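Local coordinates for molybdopterin-guanine dinucleotide biosynthesis protein A (MobA) (Archaeoglobus fulgidus, PDB 3NGW), which probably binds GTP and acts as a nucleotidyltransferase in molybdenum cofactor biosynthesis, joining guanosine monophosphate to molybdopterin, at residues G11-M16 with I179-D184; V21-K26 with K186-I191; M93-P98 with S175-N180. All coordinates share one frame; numbering follows the deposited sequence.

Contact 1. Residues G11-M16 with I179-D184; sequences GRRIGM and INTPDD. With CA (calcium ion), chain C.
Arg13 and Ile14 bring three aliphatic carbons around the backbone carbonyl oxygen of Asn180. Arg13 CB, whose bond from CA points toward the opposing segment, lies 3.2 Å from Asn180 O. Ile14 supplies both branches: CD1 comes to 3.2 Å and CG2 to 3.7 Å from Asn180 O. The first torsion of Ile14 wedges CG1 between the backbone N and the carbonyl carbon (chi1 43°) and leaves CG2 anti to the carbonyl carbon; the second torsion then carries CD1 to Asn180 O.

Farther out, the Arg13 chain bends at chi2 and chi3, and its guanidinium works through van der Waals contact. NH2 reaches 3.3 Å from the methyl Thr181 CG2, and NH1 comes to 3.7 Å from Pro182 CD. The arginine runs obliquely across Thr181 and at about a right angle to Pro182. No hydrogen bond spans the two segments, which makes this packing of a surface loop against a helix start.

The hydrogen bonds of the side chains lie within 179-184: Asp184 OD2 accepts the N-H of Asn180 on its anti side, with Asn180 N at 2.7 Å and a nearly straight N-H...O angle of 168°. Thr181 N reaches the same Asp184 OD2 at 2.9 Å from above the carboxylate plane, 39° out of it. Two amides therefore help fix the carboxylate's rotation, while Asp184 OD2 also lies 2.9 Å from the calcium ion, which Asp184 OD1 binds as well; the backbone bonds thus position a metal ligand.

In the fold, 11-16 belongs to the loop between strands 2-6 and 22-23, with a type I turn from Arg12 to Gly15. Thr181 takes the N-cap position of helix 182-194, and Ile14 also packs on Leu185 in that helix.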
# COMPACT_ATOMS: atom_id res chain seq x y z
N GLY A 11 12.99 -5.93 2.53
CA GLY A 11 13.58 -5.24 3.66
C GLY A 11 15.09 -5.12 3.58
O GLY A 11 15.81 -6.01 4.03
N ARG A 12 15.57 -4.03 3.00
CA ARG A 12 17.00 -3.83 2.86
C ARG A 12 17.63 -3.38 4.17
O ARG A 12 18.57 -4.01 4.66
CB ARG A 12 17.29 -2.80 1.78
CG ARG A 12 18.57 -3.08 1.03
CD ARG A 12 18.26 -3.29 -0.42
NE ARG A 12 18.94 -4.46 -0.95
CZ ARG A 12 18.70 -4.98 -2.15
NH1 ARG A 12 17.79 -4.42 -2.95
NH2 ARG A 12 19.35 -6.06 -2.56
N ARG A 13 17.12 -2.29 4.73
CA ARG A 13 17.65 -1.78 5.98
C ARG A 13 17.35 -2.70 7.18
O ARG A 13 17.93 -2.52 8.24
CB ARG A 13 17.12 -0.36 6.27
CG ARG A 13 17.65 0.76 5.36
CD ARG A 13 19.18 0.89 5.38
NE ARG A 13 19.72 0.54 6.69
CZ ARG A 13 19.66 1.31 7.77
NH1 ARG A 13 20.18 0.88 8.92
NH2 ARG A 13 19.10 2.50 7.72
N ILE A 14 16.45 -3.67 7.01
CA ILE A 14 16.14 -4.58 8.12
C ILE A 14 16.70 -5.99 7.95
O ILE A 14 16.50 -6.86 8.80
CB ILE A 14 14.62 -4.68 8.40
CG1 ILE A 14 13.84 -4.77 7.10
CG2 ILE A 14 14.16 -3.48 9.22
CD1 ILE A 14 13.71 -3.44 6.37
N GLY A 15 17.39 -6.21 6.84
CA GLY A 15 18.01 -7.50 6.57
C GLY A 15 17.10 -8.71 6.53
O GLY A 15 17.47 -9.78 7.02
N MSE A 16 15.92 -8.55 5.94
CA MSE A 16 14.96 -9.64 5.82
C MSE A 16 13.69 -9.16 5.13
O MSE A 16 13.28 -8.01 5.31
CB MSE A 16 14.61 -10.20 7.20
CG MSE A 16 13.87 -9.24 8.09
SE MSE A 16 13.19 -10.12 9.67
CE MSE A 16 14.57 -9.55 10.92
N ILE A 179 7.58 0.97 8.66
CA ILE A 179 8.66 0.18 9.22
C ILE A 179 9.70 -0.06 8.14
O ILE A 179 9.49 -0.87 7.24
CB ILE A 179 8.19 -1.20 9.69
CG1 ILE A 179 7.17 -1.05 10.82
CG2 ILE A 179 9.39 -2.01 10.16
CD1 ILE A 179 6.70 -2.38 11.39
N ASN A 180 10.83 0.64 8.22
CA ASN A 180 11.89 0.48 7.23
C ASN A 180 13.28 0.24 7.82
O ASN A 180 14.11 -0.43 7.21
CB ASN A 180 11.97 1.71 6.32
CG ASN A 180 10.66 2.00 5.59
OD1 ASN A 180 9.67 2.38 6.20
ND2 ASN A 180 10.66 1.81 4.27
N THR A 181 13.52 0.78 9.01
CA THR A 181 14.83 0.65 9.65
C THR A 181 14.82 0.12 11.09
O THR A 181 13.79 0.06 11.73
CB THR A 181 15.53 2.01 9.67
OG1 THR A 181 14.67 2.98 10.26
CG2 THR A 181 15.88 2.44 8.28
N PRO A 182 16.00 -0.26 11.61
CA PRO A 182 16.10 -0.79 12.98
C PRO A 182 15.34 -0.00 14.04
O PRO A 182 14.69 -0.60 14.90
CB PRO A 182 17.60 -0.80 13.22
CG PRO A 182 18.14 -1.15 11.85
CD PRO A 182 17.32 -0.24 10.96
N ASP A 183 15.41 1.32 14.00
CA ASP A 183 14.69 2.13 14.98
C ASP A 183 13.16 1.97 14.87
O ASP A 183 12.44 2.19 15.84
CB ASP A 183 15.09 3.61 14.87
CG ASP A 183 15.01 4.15 13.46
OD1 ASP A 183 14.48 5.25 13.28
OD2 ASP A 183 15.49 3.48 12.52
N ASP A 184 12.67 1.57 13.69
CA ASP A 184 11.24 1.36 13.50
C ASP A 184 10.76 0.08 14.18
O ASP A 184 9.72 0.09 14.81
CB ASP A 184 10.89 1.28 12.01
CG ASP A 184 11.13 2.59 11.29
OD1 ASP A 184 11.01 3.64 11.94
OD2 ASP A 184 11.43 2.57 10.07
CA CA C . 11.02 5.40 9.95

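Contact 2. Residues V21-K26 with K186-I191; sequences VMLCGK and KRAEEI
Met22 touches Glu189 through its backbone, Met22 O lying 3.8 Å from Glu189 OE2, at the margin of the contact. Leu23 makes the apolar part: its CD2 methyl sits 4.0 Å from Ala188 CB and 3.7 Å from Ala188 O, against the flank of the helix. Leu23 also packs on Leu28 of helix 28-36.

Cys24 carries the polar link. Its N-H meets Glu189 OE2 at 2.8 Å on the syn side, 23° out of the carboxylate plane, and the N-H...O angle of 165° is close to straight. The glutamate chain bends at chi2 (-60°), which places CD for this approach. Gly25 joins by way of a water, which accepts from Gly25 N at 2.8 Å and donates to Glu189 OE2 at 3.1 Å, giving that oxygen a second partner. An alanine in place of Glu189 would probably leave Cys24 N without its carboxylate acceptor and the water without one of its mates.

Lys26 closes the turn, its N bonding to Leu23 O at 3.0 Å and its O accepting from Leu23 N at 2.7 Å. The disulfide between Cys24 and Cys192 adds a covalent tie from the same turn to helix 182-194. These features define a beta hairpin with a two-residue type I' loop, formed by strands 22-23 and 26-27 and fastened to the C-terminal helix.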
# COMPACT_ATOMS: atom_id res chain seq x y z
N VAL A 21 9.08 -10.19 8.77
CA VAL A 21 9.33 -9.41 9.98
C VAL A 21 8.36 -9.79 11.10
O VAL A 21 7.15 -9.88 10.88
CB VAL A 21 9.20 -7.90 9.71
CG1 VAL A 21 9.44 -7.11 10.98
CG2 VAL A 21 10.18 -7.49 8.63
N MSE A 22 8.90 -10.00 12.29
CA MSE A 22 8.10 -10.39 13.45
C MSE A 22 7.61 -9.20 14.25
O MSE A 22 8.41 -8.48 14.86
CB MSE A 22 8.91 -11.30 14.37
CG MSE A 22 9.13 -12.68 13.80
SE MSE A 22 7.49 -13.71 13.79
CE MSE A 22 7.59 -14.40 15.61
N LEU A 23 6.31 -9.00 14.26
CA LEU A 23 5.71 -7.90 15.00
C LEU A 23 4.83 -8.51 16.07
O LEU A 23 3.81 -9.12 15.77
CB LEU A 23 4.86 -7.04 14.07
CG LEU A 23 5.00 -5.53 14.18
CD1 LEU A 23 3.72 -4.92 13.65
CD2 LEU A 23 5.24 -5.08 15.62
N CYS A 24 5.23 -8.34 17.33
CA CYS A 24 4.47 -8.88 18.45
C CYS A 24 4.19 -10.36 18.25
O CYS A 24 3.07 -10.82 18.44
CB CYS A 24 3.16 -8.12 18.63
SG CYS A 24 3.29 -6.73 19.81
N GLY A 25 5.23 -11.10 17.86
CA GLY A 25 5.10 -12.53 17.68
C GLY A 25 4.36 -13.00 16.44
O GLY A 25 4.07 -14.19 16.30
N LYS A 26 4.06 -12.08 15.53
CA LYS A 26 3.35 -12.43 14.30
C LYS A 26 4.03 -11.77 13.10
O LYS A 26 4.43 -10.62 13.18
CB LYS A 26 1.90 -11.97 14.40
CG LYS A 26 1.01 -12.38 13.24
CD LYS A 26 -0.24 -11.50 13.19
CE LYS A 26 -1.03 -11.58 14.48
NZ LYS A 26 -2.12 -10.57 14.54
N LYS A 186 11.94 -1.31 16.74
CA LYS A 186 11.94 -1.04 18.16
C LYS A 186 10.67 -0.30 18.54
O LYS A 186 10.02 -0.65 19.51
CB LYS A 186 13.15 -0.20 18.55
CG LYS A 186 13.36 -0.01 20.04
CD LYS A 186 14.68 0.73 20.30
CE LYS A 186 14.99 0.89 21.79
NZ LYS A 186 14.03 1.78 22.48
N ARG A 187 10.31 0.73 17.77
CA ARG A 187 9.10 1.49 18.07
C ARG A 187 7.86 0.66 17.75
O ARG A 187 6.93 0.59 18.56
CB ARG A 187 9.06 2.80 17.27
CG ARG A 187 8.53 3.97 18.10
CD ARG A 187 7.36 4.71 17.45
NE ARG A 187 7.75 5.48 16.27
CZ ARG A 187 6.94 6.33 15.63
NH1 ARG A 187 7.36 6.99 14.56
NH2 ARG A 187 5.70 6.53 16.07
N ALA A 188 7.85 0.04 16.57
CA ALA A 188 6.73 -0.80 16.14
C ALA A 188 6.36 -1.77 17.25
O ALA A 188 5.19 -1.97 17.54
CB ALA A 188 7.10 -1.56 14.89
N GLU A 189 7.37 -2.36 17.88
CA GLU A 189 7.16 -3.30 18.97
C GLU A 189 6.43 -2.63 20.13
O GLU A 189 5.47 -3.18 20.65
CB GLU A 189 8.48 -3.86 19.48
CG GLU A 189 8.87 -5.21 18.91
CD GLU A 189 7.85 -6.29 19.21
OE1 GLU A 189 7.41 -6.41 20.38
OE2 GLU A 189 7.49 -7.04 18.28
N GLU A 190 6.88 -1.44 20.53
CA GLU A 190 6.25 -0.74 21.64
C GLU A 190 4.79 -0.44 21.34
O GLU A 190 3.93 -0.54 22.21
CB GLU A 190 6.98 0.58 21.93
CG GLU A 190 8.50 0.51 21.91
CD GLU A 190 9.17 1.86 22.22
OE1 GLU A 190 8.65 2.91 21.78
OE2 GLU A 190 10.24 1.85 22.89
N ILE A 191 4.51 -0.07 20.10
CA ILE A 191 3.16 0.26 19.67
C ILE A 191 2.24 -0.96 19.72
O ILE A 191 1.17 -0.91 20.33
CB ILE A 191 3.16 0.84 18.23
CG1 ILE A 191 3.89 2.19 18.23
CG2 ILE A 191 1.74 1.01 17.72
CD1 ILE A 191 4.06 2.79 16.86
O HOH W 1 7.85 -10.10 18.06

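Contact 3. Residues M93-P98 with S175-N180; sequences MPFVKP and SFFNIN
Met93, present as selenomethionine, runs alongside Asn178, the two side chains pointing the same way. Followed outward, its CB lies 3.6 Å from Ser175 O and close to Phe177 O as well. CG, set anti to the carbonyl carbon, passes 3.3 Å from Phe177 O and also meets Asn178 OD1. SE comes to 3.6 Å from Ser175 O, with Asn178 ND2 somewhat farther off. The chain then bends at chi3 (-100°), and Met93 CE ends 3.6 Å from Asn178 OD1. The methionine thus borders backbone carbonyls near its base and an amide group near its tip. Met93 CA also directs a CA-H...O contact at Phe177 O.

The next residues add apolar packing. Pro94 CG rests 3.8 Å from Ile179 CD1, and the same CG sits over the centre of one face of the Phe95 ring. Phe177 CD1 meets the edge of that ring, 3.5 Å from Phe95 CE2, in an oblique pairing with centroids 5.6 Å apart and planes at 35°. Between the two backbones a water accepts from Phe95 N and is placed to donate to Phe177 O.

One direct hydrogen bond crosses the contact, from Lys97 N to Ser175 OG at 2.9 Å, with an N-H...O angle of 149°. Ser175 OG has a second partner in Asp170 OD1, so the hydroxyl is held by one partner in 93-98 and one outside both segments.

Lys97 occupies the N-cap position of helix 98-111, and the segment 93-98 links strand 86-90 to that helix. The Met93-Pro94 step comes directly after Asp92, which Asn178 touches, and the side chain of Asn178 lies near a bound calcium ion. A loop after strand 86-90 close to a metal is as expected of a GT-A-type nucleotidyltransferase fold.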
# COMPACT_ATOMS: atom_id res chain seq x y z
N MSE A 93 3.22 -0.44 6.50
CA MSE A 93 2.36 0.23 7.47
C MSE A 93 1.40 -0.83 8.04
O MSE A 93 0.31 -1.03 7.51
CB MSE A 93 1.58 1.36 6.79
CG MSE A 93 2.45 2.55 6.40
SE MSE A 93 1.60 3.87 5.26
CE MSE A 93 2.33 3.33 3.55
N PRO A 94 1.80 -1.52 9.12
CA PRO A 94 0.97 -2.56 9.74
C PRO A 94 -0.14 -2.08 10.67
O PRO A 94 -0.98 -2.87 11.07
CB PRO A 94 1.99 -3.38 10.50
CG PRO A 94 2.87 -2.31 11.04
CD PRO A 94 3.10 -1.43 9.80
N PHE A 95 -0.15 -0.79 11.00
CA PHE A 95 -1.16 -0.25 11.90
C PHE A 95 -2.25 0.54 11.22
O PHE A 95 -3.00 1.25 11.88
CB PHE A 95 -0.50 0.63 12.96
CG PHE A 95 0.58 -0.06 13.72
CD1 PHE A 95 0.33 -1.28 14.35
CD2 PHE A 95 1.86 0.49 13.79
CE1 PHE A 95 1.34 -1.94 15.05
CE2 PHE A 95 2.87 -0.16 14.49
CZ PHE A 95 2.61 -1.38 15.11
N VAL A 96 -2.35 0.41 9.90
CA VAL A 96 -3.37 1.14 9.16
C VAL A 96 -4.76 0.85 9.69
O VAL A 96 -5.09 -0.29 9.98
CB VAL A 96 -3.34 0.80 7.67
CG1 VAL A 96 -4.57 1.40 6.99
CG2 VAL A 96 -2.07 1.34 7.03
N LYS A 97 -5.56 1.91 9.81
CA LYS A 97 -6.92 1.78 10.29
C LYS A 97 -7.91 1.68 9.13
O LYS A 97 -7.97 2.56 8.27
CB LYS A 97 -7.29 2.95 11.20
CG LYS A 97 -6.91 2.68 12.65
CD LYS A 97 -7.40 3.75 13.60
CE LYS A 97 -7.70 3.15 14.98
NZ LYS A 97 -6.58 2.28 15.50
N PRO A 98 -8.68 0.58 9.09
CA PRO A 98 -9.67 0.34 8.03
C PRO A 98 -10.61 1.53 7.84
O PRO A 98 -11.05 1.80 6.73
CB PRO A 98 -10.39 -0.91 8.52
CG PRO A 98 -9.29 -1.66 9.24
CD PRO A 98 -8.66 -0.54 10.05
N SER A 175 -1.80 5.13 11.33
CA SER A 175 -1.93 4.46 10.05
C SER A 175 -0.76 4.76 9.11
O SER A 175 -0.47 3.99 8.19
CB SER A 175 -3.24 4.88 9.36
OG SER A 175 -4.38 4.52 10.11
N PHE A 176 -0.08 5.88 9.35
CA PHE A 176 1.03 6.34 8.52
C PHE A 176 2.42 5.90 8.99
O PHE A 176 3.42 6.20 8.35
CB PHE A 176 0.97 7.87 8.42
CG PHE A 176 -0.21 8.36 7.64
CD1 PHE A 176 -0.19 8.37 6.25
CD2 PHE A 176 -1.39 8.72 8.30
CE1 PHE A 176 -1.31 8.75 5.51
CE2 PHE A 176 -2.52 9.09 7.57
CZ PHE A 176 -2.48 9.10 6.17
N PHE A 177 2.46 5.19 10.10
CA PHE A 177 3.72 4.71 10.65
C PHE A 177 4.31 3.64 9.73
O PHE A 177 3.69 2.62 9.45
CB PHE A 177 3.47 4.16 12.05
CG PHE A 177 4.66 3.48 12.65
CD1 PHE A 177 4.78 2.10 12.61
CD2 PHE A 177 5.67 4.22 13.25
CE1 PHE A 177 5.89 1.47 13.15
CE2 PHE A 177 6.78 3.59 13.80
CZ PHE A 177 6.89 2.22 13.75
N ASN A 178 5.53 3.88 9.27
CA ASN A 178 6.20 2.94 8.38
C ASN A 178 7.32 2.21 9.09
O ASN A 178 7.94 2.74 10.02
CB ASN A 178 6.79 3.69 7.17
CG ASN A 178 5.75 3.95 6.08
OD1 ASN A 178 5.60 3.16 5.15
ND2 ASN A 178 5.03 5.06 6.20
N ILE A 179 7.58 0.97 8.66
CA ILE A 179 8.66 0.18 9.22
C ILE A 179 9.70 -0.06 8.14
O ILE A 179 9.49 -0.87 7.24
CB ILE A 179 8.19 -1.20 9.69
CG1 ILE A 179 7.17 -1.05 10.82
CG2 ILE A 179 9.39 -2.01 10.16
CD1 ILE A 179 6.70 -2.38 11.39
N ASN A 180 10.83 0.64 8.22
CA ASN A 180 11.89 0.48 7.23
C ASN A 180 13.28 0.24 7.82
O ASN A 180 14.11 -0.43 7.21
CB ASN A 180 11.97 1.71 6.32
CG ASN A 180 10.66 2.00 5.59
OD1 ASN A 180 9.67 2.38 6.20
ND2 ASN A 180 10.66 1.81 4.27
O HOH W 2 1.24 2.04 10.04

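Along the chain 11-16 pairs with 179-184, 21-26 with 186-191 and 93-98 with 175-180. The three contacts bring together parts of the chain 77 to 163 residues apart, all on one C-terminal run made of the approach to helix 182-194 and the helix itself. Contact 1 shares Ile179 and Asn180 with contact 3 and the helix with contact 2. The centres lie about 12 Å apart for contacts 1 and 2 and for 2 and 3, and about 14 Å for 1 and 3. Ala188 CB meets Ile179 CD1 at 3.6 Å, joining contact 2 to contacts 1 and 3. The run thus ties the loops after strands 2-6 and 86-90, and the hairpin 22-27, together, with contacts 1 and 3 nearer the calcium.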